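Local structure of WZI (2YNK) at residues A[29-34]-A[146-151]; A[167-172]-A[198-203]; A[212-217]-A[234-239]. The protein is an outer-membrane beta-barrel lectin that takes part in group 1 capsule assembly in Escherichia coli, probably by binding capsular polysaccharide at the cell surface. All blocks are in the same frame, centred on the assembly; numbering follows the deposited sequence.

Contact 1. Residues A[29-34]-A[146-151]; sequences TWPLSQ and GQVPQW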
loop_
_atom_site.group_PDB
_atom_site.type_symbol
_atom_site.label_atom_id
_atom_site.label_comp_id
_atom_site.label_asym_id
_atom_site.label_seq_id
_atom_site.Cartn_x
_atom_site.Cartn_y
_atom_site.Cartn_z
ATOM N N THR A 29 -1.766 -6.951 -4.290
ATOM C CA THR A 29 -1.510 -7.570 -3.004
ATOM C C THR A 29 -0.033 -7.459 -2.671
ATOM O O THR A 29 0.790 -8.232 -3.175
ATOM C CB THR A 29 -1.950 -9.031 -2.997
ATOM O OG1 THR A 29 -3.376 -9.077 -3.032
ATOM C CG2 THR A 29 -1.485 -9.740 -1.764
ATOM N N TRP A 30 0.288 -6.474 -1.824
ATOM C CA TRP A 30 1.628 -6.302 -1.286
ATOM C C TRP A 30 1.697 -6.824 0.119
ATOM O O TRP A 30 0.706 -6.788 0.835
ATOM C CB TRP A 30 2.009 -4.842 -1.305
ATOM C CG TRP A 30 2.090 -4.289 -2.695
ATOM C CD1 TRP A 30 1.046 -4.059 -3.578
ATOM C CD2 TRP A 30 3.300 -3.898 -3.419
ATOM N NE1 TRP A 30 1.517 -3.561 -4.763
ATOM C CE2 TRP A 30 2.858 -3.438 -4.731
ATOM C CE3 TRP A 30 4.652 -3.880 -3.118
ATOM C CZ2 TRP A 30 3.747 -2.980 -5.683
ATOM C CZ3 TRP A 30 5.543 -3.418 -4.085
ATOM C CH2 TRP A 30 5.100 -2.978 -5.339
ATOM N N PRO A 31 2.871 -7.315 0.539
ATOM C CA PRO A 31 4.119 -7.327 -0.209
ATOM C C PRO A 31 4.110 -8.352 -1.345
ATOM O O PRO A 31 3.363 -9.332 -1.294
ATOM C CB PRO A 31 5.144 -7.701 0.855
ATOM C CG PRO A 31 4.398 -8.596 1.753
ATOM C CD PRO A 31 3.012 -8.022 1.820
ATOM N N LEU A 32 4.927 -8.108 -2.365
ATOM C CA LEU A 32 5.042 -9.021 -3.514
ATOM C C LEU A 32 6.191 -9.999 -3.304
ATOM O O LEU A 32 7.253 -9.619 -2.825
ATOM C CB LEU A 32 5.312 -8.237 -4.802
ATOM C CG LEU A 32 4.390 -7.072 -5.150
ATOM C CD1 LEU A 32 4.994 -6.243 -6.265
ATOM C CD2 LEU A 32 3.010 -7.577 -5.524
ATOM N N SER A 33 5.984 -11.253 -3.684
ATOM C CA SER A 33 7.084 -12.225 -3.784
ATOM C C SER A 33 8.008 -11.866 -4.948
ATOM O O SER A 33 7.550 -11.658 -6.053
ATOM C CB SER A 33 6.528 -13.625 -3.995
ATOM O OG SER A 33 5.514 -13.910 -3.045
ATOM N N GLN A 34 9.304 -11.778 -4.690
ATOM C CA GLN A 34 10.269 -11.409 -5.727
ATOM C C GLN A 34 10.276 -12.481 -6.838
ATOM O O GLN A 34 10.333 -12.169 -8.025
ATOM C CB GLN A 34 11.676 -11.243 -5.124
ATOM C CG GLN A 34 12.561 -10.252 -5.862
ATOM C CD GLN A 34 14.026 -10.341 -5.468
ATOM O OE1 GLN A 34 14.381 -10.233 -4.295
ATOM N NE2 GLN A 34 14.891 -10.534 -6.460
ATOM N N GLY A 146 7.528 -10.403 11.705
ATOM C CA GLY A 146 8.063 -9.053 11.833
ATOM C C GLY A 146 6.994 -7.980 11.824
ATOM O O GLY A 146 5.830 -8.231 12.159
ATOM N N GLN A 147 7.397 -6.772 11.443
ATOM C CA GLN A 147 6.467 -5.672 11.276
ATOM C C GLN A 147 6.450 -5.317 9.816
ATOM O O GLN A 147 7.097 -4.346 9.405
ATOM C CB GLN A 147 6.876 -4.465 12.124
ATOM C CG GLN A 147 6.657 -4.695 13.607
ATOM C CD GLN A 147 7.016 -3.508 14.478
ATOM O OE1 GLN A 147 7.792 -2.632 14.091
ATOM N NE2 GLN A 147 6.458 -3.483 15.679
ATOM N N VAL A 148 5.717 -6.111 9.030
ATOM C CA VAL A 148 5.682 -5.926 7.577
ATOM C C VAL A 148 4.433 -5.158 7.150
ATOM O O VAL A 148 3.318 -5.592 7.443
ATOM C CB VAL A 148 5.715 -7.274 6.812
ATOM C CG1 VAL A 148 5.607 -7.037 5.308
ATOM C CG2 VAL A 148 6.973 -8.043 7.161
ATOM N N PRO A 149 4.613 -4.026 6.443
ATOM C CA PRO A 149 3.455 -3.347 5.870
ATOM C C PRO A 149 2.843 -4.121 4.710
ATOM O O PRO A 149 3.560 -4.853 3.983
ATOM C CB PRO A 149 4.036 -2.019 5.368
ATOM C CG PRO A 149 5.468 -2.307 5.116
ATOM C CD PRO A 149 5.863 -3.293 6.176
ATOM N N GLN A 150 1.534 -3.936 4.536
ATOM C CA GLN A 150 0.799 -4.545 3.425
ATOM C C GLN A 150 0.140 -3.479 2.562
ATOM O O GLN A 150 0.115 -2.284 2.922
ATOM C CB GLN A 150 -0.286 -5.484 3.954
ATOM C CG GLN A 150 0.220 -6.736 4.647
ATOM C CD GLN A 150 -0.756 -7.242 5.696
ATOM O OE1 GLN A 150 -1.043 -6.556 6.689
ATOM N NE2 GLN A 150 -1.258 -8.454 5.492
ATOM N N TRP A 151 -0.381 -3.928 1.419
ATOM C CA TRP A 151 -1.326 -3.141 0.639
ATOM C C TRP A 151 -2.298 -4.052 -0.014
ATOM O O TRP A 151 -1.900 -4.940 -0.772
ATOM C CB TRP A 151 -0.619 -2.322 -0.410
ATOM C CG TRP A 151 -1.499 -1.341 -1.135
ATOM C CD1 TRP A 151 -2.259 -1.562 -2.276
ATOM C CD2 TRP A 151 -1.711 0.069 -0.804
ATOM N NE1 TRP A 151 -2.908 -0.416 -2.664
ATOM C CE2 TRP A 151 -2.620 0.599 -1.818
ATOM C CE3 TRP A 151 -1.252 0.915 0.196
ATOM C CZ2 TRP A 151 -3.033 1.921 -1.808
ATOM C CZ3 TRP A 151 -1.672 2.248 0.187
ATOM C CH2 TRP A 151 -2.534 2.734 -0.793
#

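Contact 2. Residues A[167-172]-A[198-203]; sequences RPMTGF and SASQMN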
loop_
_atom_site.group_PDB
_atom_site.type_symbol
_atom_site.label_atom_id
_atom_site.label_comp_id
_atom_site.label_asym_id
_atom_site.label_seq_id
_atom_site.Cartn_x
_atom_site.Cartn_y
_atom_site.Cartn_z
ATOM N N ARG A 167 1.488 2.620 11.446
ATOM C CA ARG A 167 2.711 1.888 11.709
ATOM C C ARG A 167 2.429 0.417 11.509
ATOM O O ARG A 167 1.406 -0.079 11.995
ATOM C CB ARG A 167 3.229 2.164 13.119
ATOM C CG ARG A 167 3.477 3.637 13.351
ATOM C CD ARG A 167 4.071 3.916 14.718
ATOM N NE ARG A 167 5.469 4.280 14.583
ATOM C CZ ARG A 167 5.949 5.511 14.658
ATOM N NH1 ARG A 167 5.168 6.547 14.919
ATOM N NH2 ARG A 167 7.241 5.702 14.496
ATOM N N PRO A 168 3.322 -0.286 10.785
ATOM C CA PRO A 168 3.100 -1.698 10.514
ATOM C C PRO A 168 3.069 -2.493 11.817
ATOM O O PRO A 168 3.754 -2.121 12.782
ATOM C CB PRO A 168 4.295 -2.089 9.639
ATOM C CG PRO A 168 5.351 -1.084 9.956
ATOM C CD PRO A 168 4.622 0.182 10.269
HETATM N N MSE A 169 2.279 -3.565 11.842
HETATM C CA MSE A 169 2.020 -4.298 13.067
HETATM C C MSE A 169 2.807 -5.553 13.101
HETATM O O MSE A 169 3.088 -6.159 12.058
HETATM C CB MSE A 169 0.555 -4.679 13.158
HETATM C CG MSE A 169 -0.344 -3.467 12.969
HETATM SE SE MSE A 169 -2.217 -4.067 13.047
HETATM C CE MSE A 169 -2.316 -4.790 11.205
ATOM N N THR A 170 3.133 -5.985 14.313
ATOM C CA THR A 170 3.929 -7.181 14.523
ATOM C C THR A 170 3.072 -8.413 14.364
ATOM O O THR A 170 2.014 -8.524 14.999
ATOM C CB THR A 170 4.576 -7.181 15.905
ATOM O OG1 THR A 170 5.671 -6.262 15.890
ATOM C CG2 THR A 170 5.086 -8.559 16.276
ATOM N N GLY A 171 3.526 -9.332 13.509
ATOM C CA GLY A 171 2.760 -10.533 13.225
ATOM C C GLY A 171 3.350 -11.491 12.211
ATOM O O GLY A 171 4.494 -11.343 11.759
ATOM N N PHE A 172 2.538 -12.495 11.883
ATOM C CA PHE A 172 2.879 -13.532 10.923
ATOM C C PHE A 172 2.172 -13.260 9.601
ATOM O O PHE A 172 1.065 -12.719 9.575
ATOM C CB PHE A 172 2.480 -14.901 11.467
ATOM C CG PHE A 172 3.276 -15.323 12.667
ATOM C CD1 PHE A 172 4.464 -16.022 12.518
ATOM C CD2 PHE A 172 2.852 -15.000 13.947
ATOM C CE1 PHE A 172 5.211 -16.402 13.616
ATOM C CE2 PHE A 172 3.595 -15.378 15.052
ATOM C CZ PHE A 172 4.774 -16.086 14.882
ATOM N N SER A 198 -2.717 -13.130 7.239
ATOM C CA SER A 198 -1.917 -12.512 8.310
ATOM C C SER A 198 -2.625 -12.494 9.657
ATOM O O SER A 198 -3.848 -12.291 9.736
ATOM C CB SER A 198 -1.475 -11.090 7.929
ATOM O OG SER A 198 -2.576 -10.227 7.712
ATOM N N ALA A 199 -1.835 -12.730 10.705
ATOM C CA ALA A 199 -2.277 -12.556 12.098
ATOM C C ALA A 199 -1.309 -11.600 12.796
ATOM O O ALA A 199 -0.108 -11.855 12.839
ATOM C CB ALA A 199 -2.340 -13.891 12.819
ATOM N N SER A 200 -1.848 -10.497 13.318
ATOM C CA SER A 200 -1.060 -9.379 13.854
ATOM C C SER A 200 -1.609 -8.882 15.202
ATOM O O SER A 200 -2.752 -9.155 15.564
ATOM C CB SER A 200 -1.068 -8.214 12.860
ATOM O OG SER A 200 -0.461 -8.557 11.620
ATOM N N GLN A 201 -0.776 -8.149 15.933
ATOM C CA GLN A 201 -1.146 -7.578 17.228
ATOM C C GLN A 201 -1.089 -6.060 17.165
ATOM O O GLN A 201 -0.054 -5.475 16.834
ATOM C CB GLN A 201 -0.200 -8.073 18.314
ATOM C CG GLN A 201 -0.667 -7.713 19.717
ATOM C CD GLN A 201 0.195 -8.328 20.798
ATOM O OE1 GLN A 201 -0.190 -9.311 21.419
ATOM N NE2 GLN A 201 1.378 -7.761 21.017
HETATM N N MSE A 202 -2.203 -5.415 17.486
HETATM C CA MSE A 202 -2.264 -3.952 17.472
HETATM C C MSE A 202 -1.428 -3.417 18.605
HETATM O O MSE A 202 -1.281 -4.070 19.638
HETATM C CB MSE A 202 -3.710 -3.499 17.608
HETATM C CG MSE A 202 -4.525 -3.893 16.385
HETATM SE SE MSE A 202 -6.270 -3.012 16.529
HETATM C CE MSE A 202 -5.676 -1.309 15.729
ATOM N N ASN A 203 -0.871 -2.224 18.406
ATOM C CA ASN A 203 0.075 -1.613 19.342
ATOM C C ASN A 203 -0.538 -0.393 20.013
ATOM O O ASN A 203 -1.216 0.410 19.351
ATOM C CB ASN A 203 1.344 -1.208 18.595
ATOM C CG ASN A 203 2.458 -0.758 19.516
ATOM O OD1 ASN A 203 2.549 -1.185 20.663
ATOM N ND2 ASN A 203 3.327 0.099 19.004
#

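Contact 3. Residues A[212-217]-A[234-239]; sequences KIIGGR and MQWGGK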
loop_
_atom_site.group_PDB
_atom_site.type_symbol
_atom_site.label_atom_id
_atom_site.label_comp_id
_atom_site.label_asym_id
_atom_site.label_seq_id
_atom_site.Cartn_x
_atom_site.Cartn_y
_atom_site.Cartn_z
ATOM N N LYS A 212 -5.962 -8.213 18.129
ATOM C CA LYS A 212 -5.417 -8.875 16.972
ATOM C C LYS A 212 -6.145 -8.410 15.734
ATOM O O LYS A 212 -7.351 -8.170 15.766
ATOM C CB LYS A 212 -5.536 -10.385 17.112
ATOM C CG LYS A 212 -5.225 -10.913 18.508
ATOM C CD LYS A 212 -3.882 -10.443 19.043
ATOM C CE LYS A 212 -3.611 -11.063 20.403
ATOM N NZ LYS A 212 -2.326 -10.569 20.960
ATOM N N ILE A 213 -5.396 -8.259 14.647
ATOM C CA ILE A 213 -5.992 -8.148 13.332
ATOM C C ILE A 213 -5.636 -9.442 12.609
ATOM O O ILE A 213 -4.465 -9.729 12.370
ATOM C CB ILE A 213 -5.505 -6.902 12.572
ATOM C CG1 ILE A 213 -5.870 -5.629 13.343
ATOM C CG2 ILE A 213 -6.136 -6.835 11.191
ATOM C CD1 ILE A 213 -7.352 -5.297 13.362
ATOM N N ILE A 214 -6.655 -10.242 12.318
ATOM C CA ILE A 214 -6.486 -11.482 11.569
ATOM C C ILE A 214 -7.228 -11.318 10.259
ATOM O O ILE A 214 -8.343 -10.782 10.237
ATOM C CB ILE A 214 -7.006 -12.696 12.360
ATOM C CG1 ILE A 214 -6.176 -12.854 13.641
ATOM C CG2 ILE A 214 -6.928 -13.963 11.520
ATOM C CD1 ILE A 214 -6.946 -13.425 14.805
ATOM N N GLY A 215 -6.599 -11.742 9.166
ATOM C CA GLY A 215 -7.130 -11.428 7.845
ATOM C C GLY A 215 -6.693 -12.321 6.706
ATOM O O GLY A 215 -5.698 -13.053 6.790
ATOM N N GLY A 216 -7.448 -12.231 5.622
ATOM C CA GLY A 216 -7.245 -13.087 4.471
ATOM C C GLY A 216 -7.597 -12.342 3.208
ATOM O O GLY A 216 -8.530 -11.530 3.188
ATOM N N ARG A 217 -6.839 -12.612 2.156
ATOM C CA ARG A 217 -7.086 -12.004 0.867
ATOM C C ARG A 217 -6.776 -12.987 -0.257
ATOM O O ARG A 217 -5.798 -13.740 -0.194
ATOM C CB ARG A 217 -6.242 -10.751 0.711
ATOM C CG ARG A 217 -6.215 -10.237 -0.719
ATOM C CD ARG A 217 -5.571 -8.877 -0.823
ATOM N NE ARG A 217 -5.608 -8.398 -2.198
ATOM C CZ ARG A 217 -6.667 -7.838 -2.776
ATOM N NH1 ARG A 217 -7.809 -7.683 -2.102
ATOM N NH2 ARG A 217 -6.585 -7.430 -4.039
HETATM N N MSE A 234 -10.753 -9.434 10.382
HETATM C CA MSE A 234 -11.490 -9.361 11.644
HETATM C C MSE A 234 -10.628 -8.815 12.754
HETATM O O MSE A 234 -9.472 -9.197 12.923
HETATM C CB MSE A 234 -12.154 -10.678 12.039
HETATM C CG MSE A 234 -11.203 -11.856 12.060
HETATM SE SE MSE A 234 -12.086 -13.362 12.974
HETATM C CE MSE A 234 -11.211 -14.756 11.873
ATOM N N GLN A 235 -11.206 -7.888 13.509
ATOM C CA GLN A 235 -10.577 -7.328 14.698
ATOM C C GLN A 235 -11.048 -8.175 15.875
ATOM O O GLN A 235 -12.238 -8.227 16.161
ATOM C CB GLN A 235 -11.001 -5.871 14.854
ATOM C CG GLN A 235 -10.070 -5.005 15.677
ATOM C CD GLN A 235 -10.386 -3.524 15.548
ATOM O OE1 GLN A 235 -9.614 -2.670 16.001
ATOM N NE2 GLN A 235 -11.523 -3.208 14.930
ATOM N N TRP A 236 -10.118 -8.841 16.549
ATOM C CA TRP A 236 -10.455 -9.956 17.426
ATOM C C TRP A 236 -9.466 -10.065 18.562
ATOM O O TRP A 236 -8.342 -9.587 18.457
ATOM C CB TRP A 236 -10.494 -11.229 16.576
ATOM C CG TRP A 236 -10.739 -12.513 17.327
ATOM C CD1 TRP A 236 -11.960 -13.093 17.652
ATOM C CD2 TRP A 236 -9.733 -13.430 17.856
ATOM N NE1 TRP A 236 -11.778 -14.263 18.338
ATOM C CE2 TRP A 236 -10.466 -14.518 18.495
ATOM C CE3 TRP A 236 -8.344 -13.450 17.871
ATOM C CZ2 TRP A 236 -9.818 -15.568 19.115
ATOM C CZ3 TRP A 236 -7.697 -14.518 18.499
ATOM C CH2 TRP A 236 -8.416 -15.552 19.106
ATOM N N GLY A 237 -9.876 -10.663 19.676
ATOM C CA GLY A 237 -8.985 -10.808 20.832
ATOM C C GLY A 237 -8.741 -9.518 21.618
ATOM O O GLY A 237 -9.363 -8.481 21.342
ATOM N N GLY A 238 -7.833 -9.595 22.593
ATOM C CA GLY A 238 -7.500 -8.473 23.482
ATOM C C GLY A 238 -7.814 -8.769 24.941
ATOM O O GLY A 238 -8.339 -9.831 25.265
ATOM N N LYS A 239 -7.493 -7.839 25.832
ATOM C CA LYS A 239 -7.836 -8.015 27.247
ATOM C C LYS A 239 -9.357 -7.944 27.474
ATOM O O LYS A 239 -10.029 -7.014 27.022
ATOM C CB LYS A 239 -7.089 -7.013 28.139
ATOM C CG LYS A 239 -5.599 -7.316 28.218
ATOM C CD LYS A 239 -4.880 -6.601 29.359
ATOM C CE LYS A 239 -3.370 -6.786 29.217
ATOM N NZ LYS A 239 -2.571 -6.191 30.319
#

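Contact 1. Residues A[29-34]-A[146-151]
W30 and W151 meet at their CB atoms, 3.7 Å from W30 CB to W151 CB, with both side chains on the same side of a small two-stranded antiparallel sheet. From there the indoles diverge. W151 has CG anti to its backbone N (chi1 -172°), whereas W30 keeps CG beside its N, and the ring planes stand at 88° to each other. The approach is oblique: W151 CB lies 4.0 Å from W30 CD1, and the two five-membered rings have centroids 5.9 Å apart. One face of the W30 ring is occupied from within its own segment by L32, whose CG sits 3.7 Å above the ring plane, over its centre. The indole N-H of W30 is bonded to L27 O.

The backbones under the two tryptophans form a reciprocal hydrogen-bonded pair. W30 N donates to W151 O over 2.9 Å, with the donor in the carbonyl plane, and W151 N returns a bond to W30 O from well above that carbonyl's plane. W30 O is a double acceptor, since it also receives Q196 NE2.

P31, joined to W30 by a cis peptide bond, takes over the apolar contact. Its CG comes to 4.1 Å from V148 CG1, the two side chains crossing at about a right angle, and its CD lies 4.2 Å from Q150 CG, side by side with the Q150 chain. The Q150 amide is held elsewhere, OE1 by R162 and NE2 by Q196 and S198.

The contact is buried inside the barrel. Helix 8-19 lies against W30, L32 and W151, while the wall strands 170-176 and 193-201 back P31, and strand 170-176 also meets Q150.

Contact 2. Residues A[167-172]-A[198-203]
M169, a selenomethionine, reaches across to S200 and M202 where two neighbouring wall strands of the closed antiparallel beta-barrel, 170-176 and 193-201, run side by side. Its CB is already in contact, 3.8 Å from Q201 O and 3.9 Å from S200 CB. CG is anti to the carbonyl carbon, and the chain then runs extended to SE, which lies 4.1 Å from CG of the second selenomethionine, M202. The two long side chains are side by side and point the same way. At SE the M169 chain bends (chi3 -79°), and this turn brings the terminal CE back to 4.0 Å from S200 CB. The side chains of M169 and M202 also touch I213 of strand 212-221 and Q354.

Along the strands, G171 pairs with S200 without hydrogen bonds, their CA atoms 4.0 Å apart, and glycine puts no side chain on the face that S200 CB occupies. F172 and A199 form the next, hydrogen-bonded pair, their side chains on the opposite face from S200. That face is consistent with the hydrocarbon-facing surface of the barrel: T170 lines a pocket for bound n-octane, and its OG1 is hydrogen-bonded to NE2 of Q147. F172 also packs against F145. A199 O accepts the F172 N-H at 2.9 Å, and this same oxygen lies at the edge of the F172 ring, near its plane.

Contact 3. Residues A[212-217]-A[234-239]
I214 and W236 make the main side-chain contact here, the I214 CD1 methyl lying 3.4 Å from W236 CE3 and somewhat farther from CZ3. I214 has CG1 anti to its carbonyl carbon, while W236 has CG anti to the backbone N (chi1 176°) and its indole plane about perpendicular to the plane through CA, CB and CG (chi2 88°). I214 CD1 approaches the six-membered ring obliquely. K212 reaches the same ring atom: its CG is 4.1 Å from W236 CE3. The lysine chain then bends at chi2 (-53°), which places CD, and continues extended; NZ lies away from the indole, weakly bonded to H210 O.

These residues belong to the beta hairpin of strands 212-221 and 226-236, one of the antiparallel hairpins of the barrel wall. K212 with W236 and I214 with M234 are both hydrogen-bonded pairs, each with two backbone bonds; M234 N to I214 O, at 2.8 Å, is nearly straight.

On the I214 side, selenomethionine M234 has its CG between the backbone N and the carbonyl carbon, which sets CG 4.3 Å from I214 CB. The other side of the sheet carries I213 and Q235, a non-hydrogen-bonded pair. I213 CD1 touches Q235 CG at 3.6 Å, and the rest of the glutamine chain continues extended past the methyl, with CD still within 4.1 Å of it.

The W236 indole is held from outside the hairpin: NE1 is hydrogen-bonded to N247 OD1, and F248, which also touches I214, meets the ring edge-to-face.

In the fold
Contact 1 lies in the buried interior, joining the N-terminal part of the chain to the loop after strand 141-145, whereas contacts 2 and 3 are partly buried seams of the barrel wall. Strand 193-201 of contact 2 and strand 212-221 of contact 3 are neighbours, bonded through S198 O to G215 N and S200 N to I213 O. Polar bonds tie the interior contact to this wall, among them G146 O to G171 N and, probably, T29 OG1 to R217 NE. Two tryptophans and a cis proline dominate the interior contact; the wall contacts rest more on successive backbone bonds, with selenomethionines packing across contact 2 and isoleucines against tryptophan and glutamine in contact 3.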